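Local coordinates for hypothetical protein (Prochlorococcus marinus, PDB 2HX5) that probably hydrolyses 1,4-dihydroxy-2-naphthoyl-CoA to 1,4-dihydroxy-2-naphthoate and CoA, a step in the biosynthesis of phylloquinone (vitamin K1), at residues A[45-50]-A[137-142]; A[64-69]-A[121-126]; A[74-79]-A[112-117]. All coordinates share one frame; numbering follows the deposited sequence.

Contact 1: A[45-50]-A[137-142]; sequences YGLNPA and IDRWLE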
ATOM      1  N   TYR A  45       3.392 -25.839  -0.510  1.00 15.02           N
ATOM      2  CA  TYR A  45       4.194 -26.928  -1.056  1.00 15.86           C
ATOM      3  C   TYR A  45       5.150 -27.491   0.006  1.00 17.54           C
ATOM      4  O   TYR A  45       5.455 -28.687   0.013  1.00 20.20           O
ATOM      5  CB  TYR A  45       4.970 -26.418  -2.257  1.00 17.52           C
ATOM      6  CG  TYR A  45       5.903 -27.423  -2.825  1.00 16.50           C
ATOM      7  CD1 TYR A  45       5.421 -28.600  -3.410  1.00 19.38           C
ATOM      8  CD2 TYR A  45       7.254 -27.238  -2.756  1.00 17.21           C
ATOM      9  CE1 TYR A  45       6.288 -29.551  -3.889  1.00 22.50           C
ATOM     10  CE2 TYR A  45       8.125 -28.177  -3.258  1.00 20.04           C
ATOM     11  CZ  TYR A  45       7.631 -29.326  -3.815  1.00 23.22           C
ATOM     12  OH  TYR A  45       8.505 -30.259  -4.311  1.00 27.63           O
ATOM     13  N   GLY A  46       5.602 -26.626   0.913  1.00 18.50           N
ATOM     14  CA  GLY A  46       6.402 -27.018   2.054  1.00 19.35           C
ATOM     15  C   GLY A  46       7.744 -26.335   2.182  1.00 21.09           C
ATOM     16  O   GLY A  46       8.542 -26.796   3.031  1.00 22.66           O
ATOM     17  N   LEU A  47       8.024 -25.272   1.414  1.00 18.72           N
ATOM     18  CA  LEU A  47       9.298 -24.565   1.535  1.00 19.64           C
ATOM     19  C   LEU A  47       9.282 -23.633   2.742  1.00 22.57           C
ATOM     20  O   LEU A  47       8.235 -23.208   3.196  1.00 21.32           O
ATOM     21  CB  LEU A  47       9.640 -23.798   0.249  1.00 20.07           C
ATOM     22  CG  LEU A  47       9.720 -24.590  -1.052  1.00 18.66           C
ATOM     23  CD1 LEU A  47      10.114 -23.662  -2.192  1.00 21.12           C
ATOM     24  CD2 LEU A  47      10.672 -25.752  -0.926  1.00 22.55           C
ATOM     25  N   ASN A  48      10.475 -23.343   3.267  1.00 24.52           N
ATOM     26  CA  ASN A  48      10.636 -22.526   4.472  1.00 21.81           C
ATOM     27  C   ASN A  48      10.969 -21.115   4.041  1.00 20.74           C
ATOM     28  O   ASN A  48      11.940 -20.966   3.320  1.00 21.58           O
ATOM     29  CB  ASN A  48      11.795 -23.116   5.275  1.00 23.05           C
ATOM     30  CG  ASN A  48      12.052 -22.415   6.602  1.00 28.96           C
ATOM     31  OD1 ASN A  48      11.597 -21.308   6.882  1.00 26.09           O
ATOM     32  ND2 ASN A  48      12.830 -23.089   7.438  1.00 30.21           N
ATOM     33  N   PRO A  49      10.215 -20.071   4.489  1.00 21.72           N
ATOM     34  CA  PRO A  49      10.514 -18.682   4.094  1.00 25.76           C
ATOM     35  C   PRO A  49      11.961 -18.281   4.342  1.00 23.73           C
ATOM     36  O   PRO A  49      12.516 -17.509   3.556  1.00 23.85           O
ATOM     37  CB  PRO A  49       9.611 -17.817   5.033  1.00 26.67           C
ATOM     38  CG  PRO A  49       9.031 -18.733   6.031  1.00 32.77           C
ATOM     39  CD  PRO A  49       9.020 -20.111   5.364  1.00 25.60           C
ATOM     40  N   ALA A  50      12.499 -18.768   5.449  1.00 24.26           N
ATOM     41  CA  ALA A  50      13.857 -18.503   5.887  1.00 22.88           C
ATOM     42  C   ALA A  50      14.930 -18.879   4.856  1.00 23.39           C
ATOM     43  O   ALA A  50      16.036 -18.304   4.887  1.00 23.66           O
ATOM     44  CB  ALA A  50      14.131 -19.182   7.256  1.00 22.47           C
ATOM     45  N   ILE A 137      13.010 -23.733  -5.095  1.00 19.85           N
ATOM     46  CA  ILE A 137      12.202 -23.185  -6.185  1.00 18.46           C
ATOM     47  C   ILE A 137      12.172 -24.169  -7.351  1.00 16.58           C
ATOM     48  O   ILE A 137      11.120 -24.444  -7.944  1.00 18.80           O
ATOM     49  CB  ILE A 137      12.753 -21.795  -6.634  1.00 18.54           C
ATOM     50  CG1 ILE A 137      12.615 -20.773  -5.492  1.00 22.59           C
ATOM     51  CG2 ILE A 137      12.110 -21.337  -7.913  1.00 20.21           C
ATOM     52  CD1 ILE A 137      11.184 -20.405  -5.182  1.00 26.28           C
ATOM     53  N   ASP A 138      13.310 -24.835  -7.637  1.00 17.17           N
ATOM     54  CA  ASP A 138      13.334 -25.848  -8.664  1.00 19.53           C
ATOM     55  C   ASP A 138      12.439 -27.041  -8.320  1.00 18.71           C
ATOM     56  O   ASP A 138      11.727 -27.539  -9.169  1.00 18.36           O
ATOM     57  CB  ASP A 138      14.752 -26.320  -8.900  1.00 23.21           C
ATOM     58  CG  ASP A 138      15.339 -25.805 -10.206  1.00 35.76           C
ATOM     59  OD1 ASP A 138      14.589 -25.295 -11.073  1.00 41.95           O
ATOM     60  OD2 ASP A 138      16.580 -25.935 -10.363  1.00 50.31           O
ATOM     61  N   ARG A 139      12.432 -27.482  -7.063  1.00 17.52           N
ATOM     62  CA  ARG A 139      11.484 -28.535  -6.645  1.00 17.96           C
ATOM     63  C   ARG A 139      10.004 -28.176  -6.809  1.00 16.55           C
ATOM     64  O   ARG A 139       9.192 -29.004  -7.283  1.00 18.50           O
ATOM     65  CB  ARG A 139      11.756 -28.918  -5.200  1.00 21.37           C
ATOM     66  CG  ARG A 139      13.012 -29.750  -5.027  1.00 22.49           C
ATOM     67  CD  ARG A 139      13.109 -30.356  -3.641  1.00 23.59           C
ATOM     68  NE  ARG A 139      13.468 -29.392  -2.615  1.00 31.24           N
ATOM     69  CZ  ARG A 139      12.713 -29.050  -1.575  1.00 35.71           C
ATOM     70  NH1 ARG A 139      11.490 -29.559  -1.407  1.00 31.89           N
ATOM     71  NH2 ARG A 139      13.198 -28.164  -0.701  1.00 37.44           N
ATOM     72  N   TRP A 140       9.659 -26.956  -6.412  1.00 16.79           N
ATOM     73  CA  TRP A 140       8.340 -26.430  -6.589  1.00 15.70           C
ATOM     74  C   TRP A 140       7.935 -26.353  -8.054  1.00 18.53           C
ATOM     75  O   TRP A 140       6.829 -26.732  -8.391  1.00 19.79           O
ATOM     76  CB  TRP A 140       8.268 -25.087  -5.884  1.00 17.55           C
ATOM     77  CG  TRP A 140       6.979 -24.318  -6.064  1.00 15.12           C
ATOM     78  CD1 TRP A 140       5.784 -24.482  -5.390  1.00 15.64           C
ATOM     79  CD2 TRP A 140       6.794 -23.182  -6.917  1.00 15.57           C
ATOM     80  NE1 TRP A 140       4.875 -23.544  -5.822  1.00 15.58           N
ATOM     81  CE2 TRP A 140       5.480 -22.731  -6.740  1.00 16.38           C
ATOM     82  CE3 TRP A 140       7.639 -22.489  -7.797  1.00 18.68           C
ATOM     83  CZ2 TRP A 140       4.972 -21.629  -7.443  1.00 17.65           C
ATOM     84  CZ3 TRP A 140       7.166 -21.418  -8.452  1.00 23.64           C
ATOM     85  CH2 TRP A 140       5.845 -20.994  -8.297  1.00 18.86           C
ATOM     86  N   LEU A 141       8.796 -25.824  -8.915  1.00 16.86           N
ATOM     87  CA  LEU A 141       8.534 -25.776 -10.358  1.00 16.67           C
ATOM     88  C   LEU A 141       8.295 -27.178 -10.902  1.00 19.95           C
ATOM     89  O   LEU A 141       7.303 -27.428 -11.612  1.00 21.81           O
ATOM     90  CB  LEU A 141       9.685 -25.089 -11.092  1.00 18.89           C
ATOM     91  CG  LEU A 141       9.805 -23.604 -10.854  1.00 17.92           C
ATOM     92  CD1 LEU A 141      11.117 -23.049 -11.398  1.00 18.62           C
ATOM     93  CD2 LEU A 141       8.631 -22.854 -11.485  1.00 17.98           C
ATOM     94  N   GLU A 142       9.172 -28.120 -10.544  1.00 19.35           N
ATOM     95  CA  GLU A 142       9.028 -29.479 -11.044  1.00 21.79           C
ATOM     96  C   GLU A 142       7.696 -30.099 -10.563  1.00 22.00           C
ATOM     97  O   GLU A 142       6.993 -30.746 -11.376  1.00 24.56           O
ATOM     98  CB  GLU A 142      10.226 -30.324 -10.615  1.00 21.06           C
ATOM     99  CG  GLU A 142      10.390 -31.614 -11.459  1.00 27.58           C
ATOM    100  CD  GLU A 142      10.836 -31.300 -12.908  1.00 42.72           C
ATOM    101  OE1 GLU A 142      11.449 -30.229 -13.126  1.00 57.61           O
ATOM    102  OE2 GLU A 142      10.570 -32.108 -13.829  1.00 56.58           O
TER
HETATM  103  O   HOH W   1       8.490 -29.827   0.122  1.00 44.12           O
HETATM  104  O   HOH W   2      10.639 -28.731   1.449  1.00 47.94           O
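Two aromatic rings set the geometry here. Over one face of the Y45 ring sits the W140 backbone, its CA 4.1 Å from the ring centroid and displaced toward the rim, a CH-pi contact; water 1 lies over the opposite face, and L47 CG meets the edge in plane. The W140 indole turns its edge, where I137 O also lies, toward Y45 in an offset edge-to-face pair, centroid to five-membered-ring centroid 5.6 Å, planes at 67°. With CG anti to the backbone N (chi1 175° in both), W140 brings CD1 to 3.8 Å from Y45 CB and Y45 swings its phenol over the W140 backbone. The phenol points across the helix to R139, with Y45 OH 3.6 Å from R139 CB.

The R139 guanidinium takes both waters at its edge. Its chain bends at chi3, bringing NH2 to 3.5 Å from L47 CD2, so the planar group crosses the leucine tip obliquely. NH1 donates to water 2 at 3.1 Å, and that water donates to G46 O; the link through water 1 to Y45 O is weak on the R139 side. These waters serve carbonyls at a helix end: G46, with positive phi, is the C-prime residue of a Schellman motif closing helix 29-45. N48 caps the next short helix, its OD1 accepting from A50 N.

R139 also forms a salt bridge with E135, while W140 NE1 bonds to S41 OG. Helix 135-143 packs against the C-terminal end of helix 29-45, with W7 meeting both rings and F100 of strand 99-108 touching I137, W140 and L141.

Contact 2: A[64-69]-A[121-126]; sequences EVALPI and LAINAQ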
ATOM      1  N   GLU A  64      21.109 -16.526  -0.313  1.00 20.90           N
ATOM      2  CA  GLU A  64      22.183 -16.146  -1.200  1.00 21.07           C
ATOM      3  C   GLU A  64      21.719 -15.731  -2.588  1.00 17.97           C
ATOM      4  O   GLU A  64      22.415 -14.997  -3.257  1.00 18.59           O
ATOM      5  CB  GLU A  64      23.164 -17.266  -1.228  1.00 23.90           C
ATOM      6  CG  GLU A  64      23.817 -17.303   0.209  1.00 27.35           C
ATOM      7  CD  GLU A  64      24.222 -18.677   0.696  1.00 41.96           C
ATOM      8  OE1 GLU A  64      23.329 -19.524   0.905  1.00 37.68           O
ATOM      9  OE2 GLU A  64      25.431 -18.884   0.915  1.00 37.14           O
ATOM     10  N   VAL A  65      20.536 -16.194  -2.983  1.00 16.78           N
ATOM     11  CA  VAL A  65      19.981 -15.967  -4.348  1.00 18.34           C
ATOM     12  C   VAL A  65      18.776 -15.051  -4.232  1.00 17.53           C
ATOM     13  O   VAL A  65      17.892 -15.331  -3.396  1.00 20.79           O
ATOM     14  CB  VAL A  65      19.570 -17.306  -5.034  1.00 19.54           C
ATOM     15  CG1 VAL A  65      18.914 -17.049  -6.375  1.00 17.45           C
ATOM     16  CG2 VAL A  65      20.802 -18.191  -5.217  1.00 20.23           C
ATOM     17  N   ALA A  66      18.789 -13.936  -4.973  1.00 16.53           N
ATOM     18  CA  ALA A  66      17.670 -13.010  -5.074  1.00 16.19           C
ATOM     19  C   ALA A  66      16.866 -13.431  -6.307  1.00 16.25           C
ATOM     20  O   ALA A  66      17.379 -14.007  -7.234  1.00 16.69           O
ATOM     21  CB  ALA A  66      18.152 -11.563  -5.265  1.00 17.72           C
ATOM     22  N   LEU A  67      15.566 -13.172  -6.283  1.00 16.76           N
ATOM     23  CA  LEU A  67      14.629 -13.539  -7.376  1.00 16.15           C
ATOM     24  C   LEU A  67      13.895 -12.273  -7.863  1.00 16.85           C
ATOM     25  O   LEU A  67      12.625 -12.200  -7.814  1.00 16.59           O
ATOM     26  CB  LEU A  67      13.647 -14.602  -6.904  1.00 16.32           C
ATOM     27  CG  LEU A  67      14.193 -15.922  -6.399  1.00 18.85           C
ATOM     28  CD1 LEU A  67      13.125 -16.808  -5.819  1.00 19.22           C
ATOM     29  CD2 LEU A  67      14.887 -16.690  -7.525  1.00 20.64           C
ATOM     30  N   PRO A  68      14.631 -11.273  -8.308  1.00 15.21           N
ATOM     31  CA  PRO A  68      13.966 -10.034  -8.740  1.00 15.94           C
ATOM     32  C   PRO A  68      12.983 -10.263  -9.897  1.00 15.98           C
ATOM     33  O   PRO A  68      13.203 -11.051 -10.811  1.00 16.08           O
ATOM     34  CB  PRO A  68      15.096  -9.152  -9.234  1.00 17.77           C
ATOM     35  CG  PRO A  68      16.211 -10.112  -9.571  1.00 18.43           C
ATOM     36  CD  PRO A  68      16.090 -11.165  -8.499  1.00 15.84           C
ATOM     37  N   ILE A  69      11.900  -9.529  -9.816  1.00 15.58           N
ATOM     38  CA  ILE A  69      10.934  -9.452 -10.874  1.00 14.15           C
ATOM     39  C   ILE A  69      11.479  -8.547 -11.971  1.00 15.99           C
ATOM     40  O   ILE A  69      11.754  -7.363 -11.743  1.00 16.32           O
ATOM     41  CB  ILE A  69       9.547  -8.975 -10.337  1.00 14.98           C
ATOM     42  CG1 ILE A  69       9.010 -10.078  -9.398  1.00 17.02           C
ATOM     43  CG2 ILE A  69       8.570  -8.658 -11.441  1.00 15.46           C
ATOM     44  CD1 ILE A  69       7.917  -9.642  -8.384  1.00 20.33           C
ATOM     45  N   LEU A 121      14.068 -13.437 -12.385  1.00 15.49           N
ATOM     46  CA  LEU A 121      15.400 -13.887 -12.733  1.00 15.87           C
ATOM     47  C   LEU A 121      16.096 -14.238 -11.421  1.00 15.27           C
ATOM     48  O   LEU A 121      16.009 -13.453 -10.446  1.00 19.65           O
ATOM     49  CB  LEU A 121      16.135 -12.734 -13.433  1.00 19.35           C
ATOM     50  CG  LEU A 121      17.477 -12.859 -14.102  1.00 27.40           C
ATOM     51  CD1 LEU A 121      17.511 -14.046 -15.067  1.00 26.91           C
ATOM     52  CD2 LEU A 121      17.717 -11.528 -14.850  1.00 24.45           C
ATOM     53  N   ALA A 122      16.845 -15.340 -11.427  1.00 14.85           N
ATOM     54  CA  ALA A 122      17.697 -15.662 -10.275  1.00 15.62           C
ATOM     55  C   ALA A 122      19.052 -14.964 -10.428  1.00 16.73           C
ATOM     56  O   ALA A 122      19.715 -15.134 -11.459  1.00 16.46           O
ATOM     57  CB  ALA A 122      17.876 -17.186 -10.093  1.00 16.48           C
ATOM     58  N   ILE A 123      19.444 -14.181  -9.420  1.00 16.15           N
ATOM     59  CA  ILE A 123      20.763 -13.564  -9.364  1.00 16.31           C
ATOM     60  C   ILE A 123      21.380 -13.799  -8.013  1.00 14.47           C
ATOM     61  O   ILE A 123      20.698 -13.966  -7.000  1.00 15.65           O
ATOM     62  CB  ILE A 123      20.731 -12.053  -9.672  1.00 17.82           C
ATOM     63  CG1 ILE A 123      19.963 -11.286  -8.592  1.00 18.13           C
ATOM     64  CG2 ILE A 123      20.147 -11.843 -11.075  1.00 17.48           C
ATOM     65  CD1 ILE A 123      19.876  -9.756  -8.838  1.00 19.67           C
ATOM     66  N   ASN A 124      22.701 -13.769  -7.961  1.00 13.96           N
ATOM     67  CA  ASN A 124      23.402 -13.811  -6.680  1.00 16.09           C
ATOM     68  C   ASN A 124      23.082 -12.497  -5.995  1.00 14.90           C
ATOM     69  O   ASN A 124      23.259 -11.419  -6.586  1.00 16.20           O
ATOM     70  CB  ASN A 124      24.887 -14.008  -6.914  1.00 17.00           C
ATOM     71  CG  ASN A 124      25.688 -13.986  -5.625  1.00 15.02           C
ATOM     72  OD1 ASN A 124      25.931 -12.933  -5.065  1.00 13.90           O
ATOM     73  ND2 ASN A 124      26.093 -15.135  -5.156  1.00 18.95           N
ATOM     74  N   ALA A 125      22.640 -12.560  -4.742  1.00 16.26           N
ATOM     75  CA  ALA A 125      22.200 -11.348  -4.080  1.00 16.07           C
ATOM     76  C   ALA A 125      23.306 -10.305  -3.882  1.00 15.79           C
ATOM     77  O   ALA A 125      23.009  -9.120  -3.835  1.00 20.80           O
ATOM     78  CB  ALA A 125      21.511 -11.689  -2.706  1.00 17.81           C
ATOM     79  N   GLN A 126      24.577 -10.725  -3.806  1.00 14.84           N
ATOM     80  CA  GLN A 126      25.644  -9.801  -3.578  1.00 15.31           C
ATOM     81  C   GLN A 126      26.309  -9.337  -4.845  1.00 16.70           C
ATOM     82  O   GLN A 126      26.728  -8.198  -4.899  1.00 19.53           O
ATOM     83  CB  GLN A 126      26.690 -10.436  -2.644  1.00 16.19           C
ATOM     84  CG  GLN A 126      26.150 -10.697  -1.248  1.00 16.48           C
ATOM     85  CD  GLN A 126      27.193 -11.246  -0.272  1.00 18.38           C
ATOM     86  OE1 GLN A 126      28.378 -11.345  -0.553  1.00 17.23           O
ATOM     87  NE2 GLN A 126      26.733 -11.607   0.893  1.00 21.25           N
TER
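I123 and P68 bury the greatest areas in this pairing, and they meet directly. The I123 chain starts from the crowded position between backbone N and carbonyl carbon (chi1 66°) and runs out extended, which carries CD1 to 3.8 Å from P68 CG as the two cross obliquely. I123 CG1 passes A66 CB at 3.8 Å; A66 and I123 form the antiparallel hydrogen-bonded pair, so both side chains stand on the same face of the sheet. A66 N donates to I123 O at 2.8 Å, nearly along the C=O axis, and I123 N returns the bond to A66 O in the carbonyl plane, N-H...O angle 169°.

This is where strand 65-76, one of the two outermost strands of this chain, pairs with strand 111-124 in the antiparallel sheet of the hotdog fold. P68 has no N-H to give, and its CD packs 3.0 Å from L121 O; its carbonyl instead accepts from L121 N at 3.0 Å. On the face opposite A66 and I123, A122 CB touches both V65 CG1 and L67 CD2, and P134 touches V65 and L67 too.

Past the non-hydrogen-bonded pair V65-N124, A125 N donates almost straight to E64 O (2.9 Å, 174°). N124 starts an Asx turn there, OD1 accepting from Q126 N at 2.9 Å and also from T127 N. An alanine here would remove both bonds and would probably loosen the turn that presents A125 N to E64. On the A66 side, a bound 2-ethoxyethanol lies beside the methyl group and makes a weak hydrogen bond with L67 N.

Contact 3: A[74-79]-A[112-117]; sequences ADFRRP and IAAHAL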
ATOM      1  N   ALA A  74      -0.700  -7.468 -16.448  1.00 13.90           N
ATOM      2  CA  ALA A  74      -2.048  -7.908 -16.090  1.00 15.45           C
ATOM      3  C   ALA A  74      -3.063  -7.424 -17.062  1.00 13.96           C
ATOM      4  O   ALA A  74      -2.908  -6.315 -17.639  1.00 14.16           O
ATOM      5  CB  ALA A  74      -2.449  -7.474 -14.716  1.00 17.03           C
ATOM      6  N   ASP A  75      -4.123  -8.219 -17.247  1.00 14.86           N
ATOM      7  CA  ASP A  75      -5.325  -7.791 -17.992  1.00 14.14           C
ATOM      8  C   ASP A  75      -6.483  -7.812 -16.972  1.00 14.61           C
ATOM      9  O   ASP A  75      -6.627  -8.782 -16.221  1.00 15.15           O
ATOM     10  CB  ASP A  75      -5.666  -8.763 -19.110  1.00 15.39           C
ATOM     11  CG  ASP A  75      -4.715  -8.800 -20.273  1.00 23.84           C
ATOM     12  OD1 ASP A  75      -3.661  -8.193 -20.325  1.00 21.88           O
ATOM     13  OD2 ASP A  75      -5.041  -9.607 -21.196  1.00 29.87           O
ATOM     14  N   PHE A  76      -7.304  -6.774 -16.995  1.00 14.34           N
ATOM     15  CA  PHE A  76      -8.435  -6.626 -16.095  1.00 14.23           C
ATOM     16  C   PHE A  76      -9.679  -6.741 -16.953  1.00 16.34           C
ATOM     17  O   PHE A  76      -9.912  -5.908 -17.812  1.00 16.59           O
ATOM     18  CB  PHE A  76      -8.332  -5.284 -15.365  1.00 13.83           C
ATOM     19  CG  PHE A  76      -7.068  -5.083 -14.617  1.00 14.20           C
ATOM     20  CD1 PHE A  76      -5.951  -4.543 -15.259  1.00 13.65           C
ATOM     21  CD2 PHE A  76      -6.932  -5.399 -13.271  1.00 16.46           C
ATOM     22  CE1 PHE A  76      -4.784  -4.341 -14.638  1.00 17.19           C
ATOM     23  CE2 PHE A  76      -5.728  -5.147 -12.623  1.00 16.42           C
ATOM     24  CZ  PHE A  76      -4.651  -4.677 -13.313  1.00 17.42           C
ATOM     25  N   ARG A  77     -10.489  -7.760 -16.693  1.00 15.03           N
ATOM     26  CA  ARG A  77     -11.572  -8.128 -17.596  1.00 17.56           C
ATOM     27  C   ARG A  77     -12.914  -7.794 -17.007  1.00 16.78           C
ATOM     28  O   ARG A  77     -13.810  -7.331 -17.741  1.00 20.54           O
ATOM     29  CB  ARG A  77     -11.527  -9.635 -17.918  1.00 19.75           C
ATOM     30  CG  ARG A  77     -10.141 -10.200 -18.348  1.00 27.02           C
ATOM     31  CD  ARG A  77      -9.550  -9.591 -19.636  1.00 37.88           C
ATOM     32  NE  ARG A  77     -10.289 -10.040 -20.817  1.00 45.70           N
ATOM     33  CZ  ARG A  77     -10.834  -9.249 -21.739  1.00 48.21           C
ATOM     34  NH1 ARG A  77     -10.719  -7.921 -21.669  1.00 54.56           N
ATOM     35  NH2 ARG A  77     -11.493  -9.794 -22.753  1.00 42.98           N
ATOM     36  N   ARG A  78     -13.095  -8.028 -15.705  1.00 17.21           N
ATOM     37  CA  ARG A  78     -14.376  -7.714 -15.012  1.00 18.64           C
ATOM     38  C   ARG A  78     -14.104  -7.015 -13.713  1.00 20.26           C
ATOM     39  O   ARG A  78     -13.114  -7.297 -13.072  1.00 20.13           O
ATOM     40  CB  ARG A  78     -15.126  -9.017 -14.736  1.00 19.04           C
ATOM     41  CG  ARG A  78     -15.533  -9.745 -15.996  1.00 23.08           C
ATOM     42  CD  ARG A  78     -16.048 -11.126 -15.757  1.00 33.29           C
ATOM     43  NE  ARG A  78     -17.203 -11.359 -16.607  1.00 55.23           N
ATOM     44  CZ  ARG A  78     -18.469 -11.217 -16.215  1.00 58.10           C
ATOM     45  NH1 ARG A  78     -18.772 -10.874 -14.958  1.00 64.53           N
ATOM     46  NH2 ARG A  78     -19.448 -11.442 -17.089  1.00 66.82           N
ATOM     47  N   PRO A  79     -14.993  -6.103 -13.308  1.00 19.71           N
ATOM     48  CA  PRO A  79     -14.768  -5.395 -12.046  1.00 22.69           C
ATOM     49  C   PRO A  79     -14.746  -6.331 -10.833  1.00 19.49           C
ATOM     50  O   PRO A  79     -15.487  -7.329 -10.766  1.00 20.24           O
ATOM     51  CB  PRO A  79     -15.946  -4.429 -11.944  1.00 25.03           C
ATOM     52  CG  PRO A  79     -16.903  -4.871 -12.935  1.00 22.99           C
ATOM     53  CD  PRO A  79     -16.218  -5.671 -13.983  1.00 20.10           C
ATOM     54  N   ILE A 112     -13.638 -15.431 -15.224  1.00 18.80           N
ATOM     55  CA  ILE A 112     -12.316 -14.821 -15.096  1.00 18.76           C
ATOM     56  C   ILE A 112     -12.472 -13.317 -14.989  1.00 18.73           C
ATOM     57  O   ILE A 112     -13.032 -12.696 -15.904  1.00 22.92           O
ATOM     58  CB  ILE A 112     -11.393 -15.137 -16.266  1.00 19.90           C
ATOM     59  CG1 ILE A 112     -11.110 -16.650 -16.332  1.00 23.24           C
ATOM     60  CG2 ILE A 112     -10.020 -14.425 -16.108  1.00 21.51           C
ATOM     61  CD1 ILE A 112     -10.261 -17.106 -17.555  1.00 25.90           C
ATOM     62  N   ALA A 113     -12.023 -12.725 -13.875  1.00 16.04           N
ATOM     63  CA  ALA A 113     -12.105 -11.286 -13.697  1.00 14.60           C
ATOM     64  C   ALA A 113     -10.787 -10.585 -14.067  1.00 13.39           C
ATOM     65  O   ALA A 113     -10.803  -9.427 -14.455  1.00 15.59           O
ATOM     66  CB  ALA A 113     -12.439 -10.979 -12.268  1.00 16.81           C
ATOM     67  N   ALA A 114      -9.667 -11.273 -13.959  1.00 15.17           N
ATOM     68  CA  ALA A 114      -8.352 -10.708 -14.229  1.00 13.72           C
ATOM     69  C   ALA A 114      -7.350 -11.846 -14.362  1.00 15.32           C
ATOM     70  O   ALA A 114      -7.544 -12.969 -13.831  1.00 15.42           O
ATOM     71  CB  ALA A 114      -7.930  -9.750 -13.096  1.00 13.73           C
ATOM     72  N   HIS A 115      -6.229 -11.571 -15.022  1.00 14.64           N
ATOM     73  CA  HIS A 115      -5.130 -12.489 -14.997  1.00 14.96           C
ATOM     74  C   HIS A 115      -3.831 -11.699 -15.080  1.00 14.08           C
ATOM     75  O   HIS A 115      -3.845 -10.544 -15.515  1.00 15.07           O
ATOM     76  CB  HIS A 115      -5.208 -13.542 -16.098  1.00 15.50           C
ATOM     77  CG  HIS A 115      -5.311 -12.990 -17.475  1.00 16.40           C
ATOM     78  ND1 HIS A 115      -4.210 -12.568 -18.187  1.00 19.24           N
ATOM     79  CD2 HIS A 115      -6.375 -12.832 -18.294  1.00 20.46           C
ATOM     80  CE1 HIS A 115      -4.604 -12.196 -19.402  1.00 19.31           C
ATOM     81  NE2 HIS A 115      -5.911 -12.329 -19.477  1.00 19.71           N
ATOM     82  N   ALA A 116      -2.735 -12.289 -14.623  1.00 13.85           N
ATOM     83  CA  ALA A 116      -1.471 -11.591 -14.532  1.00 12.19           C
ATOM     84  C   ALA A 116      -0.344 -12.560 -14.760  1.00 14.25           C
ATOM     85  O   ALA A 116      -0.488 -13.776 -14.644  1.00 14.15           O
ATOM     86  CB  ALA A 116      -1.299 -10.955 -13.171  1.00 14.24           C
ATOM     87  N   LEU A 117       0.834 -12.023 -15.042  1.00 14.38           N
ATOM     88  CA  LEU A 117       2.032 -12.811 -15.305  1.00 15.49           C
ATOM     89  C   LEU A 117       3.184 -12.079 -14.640  1.00 15.92           C
ATOM     90  O   LEU A 117       3.317 -10.857 -14.810  1.00 15.61           O
ATOM     91  CB  LEU A 117       2.266 -12.913 -16.818  1.00 14.04           C
ATOM     92  CG  LEU A 117       3.462 -13.724 -17.230  1.00 14.84           C
ATOM     93  CD1 LEU A 117       3.150 -15.241 -17.134  1.00 19.21           C
ATOM     94  CD2 LEU A 117       3.836 -13.465 -18.741  1.00 21.08           C
TER
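The axes of 74-76 and 112-117 approach to 4.7 Å, N-to-C directions 173° apart, with D75 and H115 exchanging backbone bonds as the hydrogen-bonded pair (D75 N to H115 O 2.9 Å) before the ladder ends at A113 O, which accepts from both R77 N (2.8 Å) and R78 N (3.0 Å), the latter on a lone pair.

D75 and H115 leave the sheet together on one face. H115 CG takes the crowded position between backbone N and carbonyl carbon (chi1 56°), which brings the imidazole to D75, whose CB sits over its face in a CH-pi contact, 3.9 Å from the centroid. The carboxylate is turned 53° from the ring plane; D75 OD2 comes 3.2 Å from H115 CE1, while OD1 bonds to H71 of the third subunit. On the other face A74 CB meets A116 CB at 4.0 Å, and the F76 ring reaches loosely toward A114; L30 touches A74 and F76. R78 lays its CD against I112 O.

Toward strand 99-108 lies a classic bulge, A113 and A114 together opposite F106. A74 and D75 also pair with a strand of the third subunit, so the sheet continues between chains, as in hotdog thioesterase dimers.

How the contacts relate
Contacts 2 and 3 are the two ends of one pairing, strand 65-76 against strand 111-124, and their centres lie 28 Å apart on opposite sides of the chain's centre. Contact 1 brings helix 135-143 to the contact 2 end: I137 CG1 packs on L67 CD1 at 4.0 Å, and the two centres are 15 Å apart. Contact 3 does not touch contact 1, nearest atoms about 11 Å apart. 2-Ethoxyethanol, probably from the crystallisation liquor, occupies two separate pockets, one about 4 Å from the L47 side chain and the other about 4 Å from that of A66. In contact 3, the F76 side chain is about 10 Å from that of D20, the predicted active-site residue.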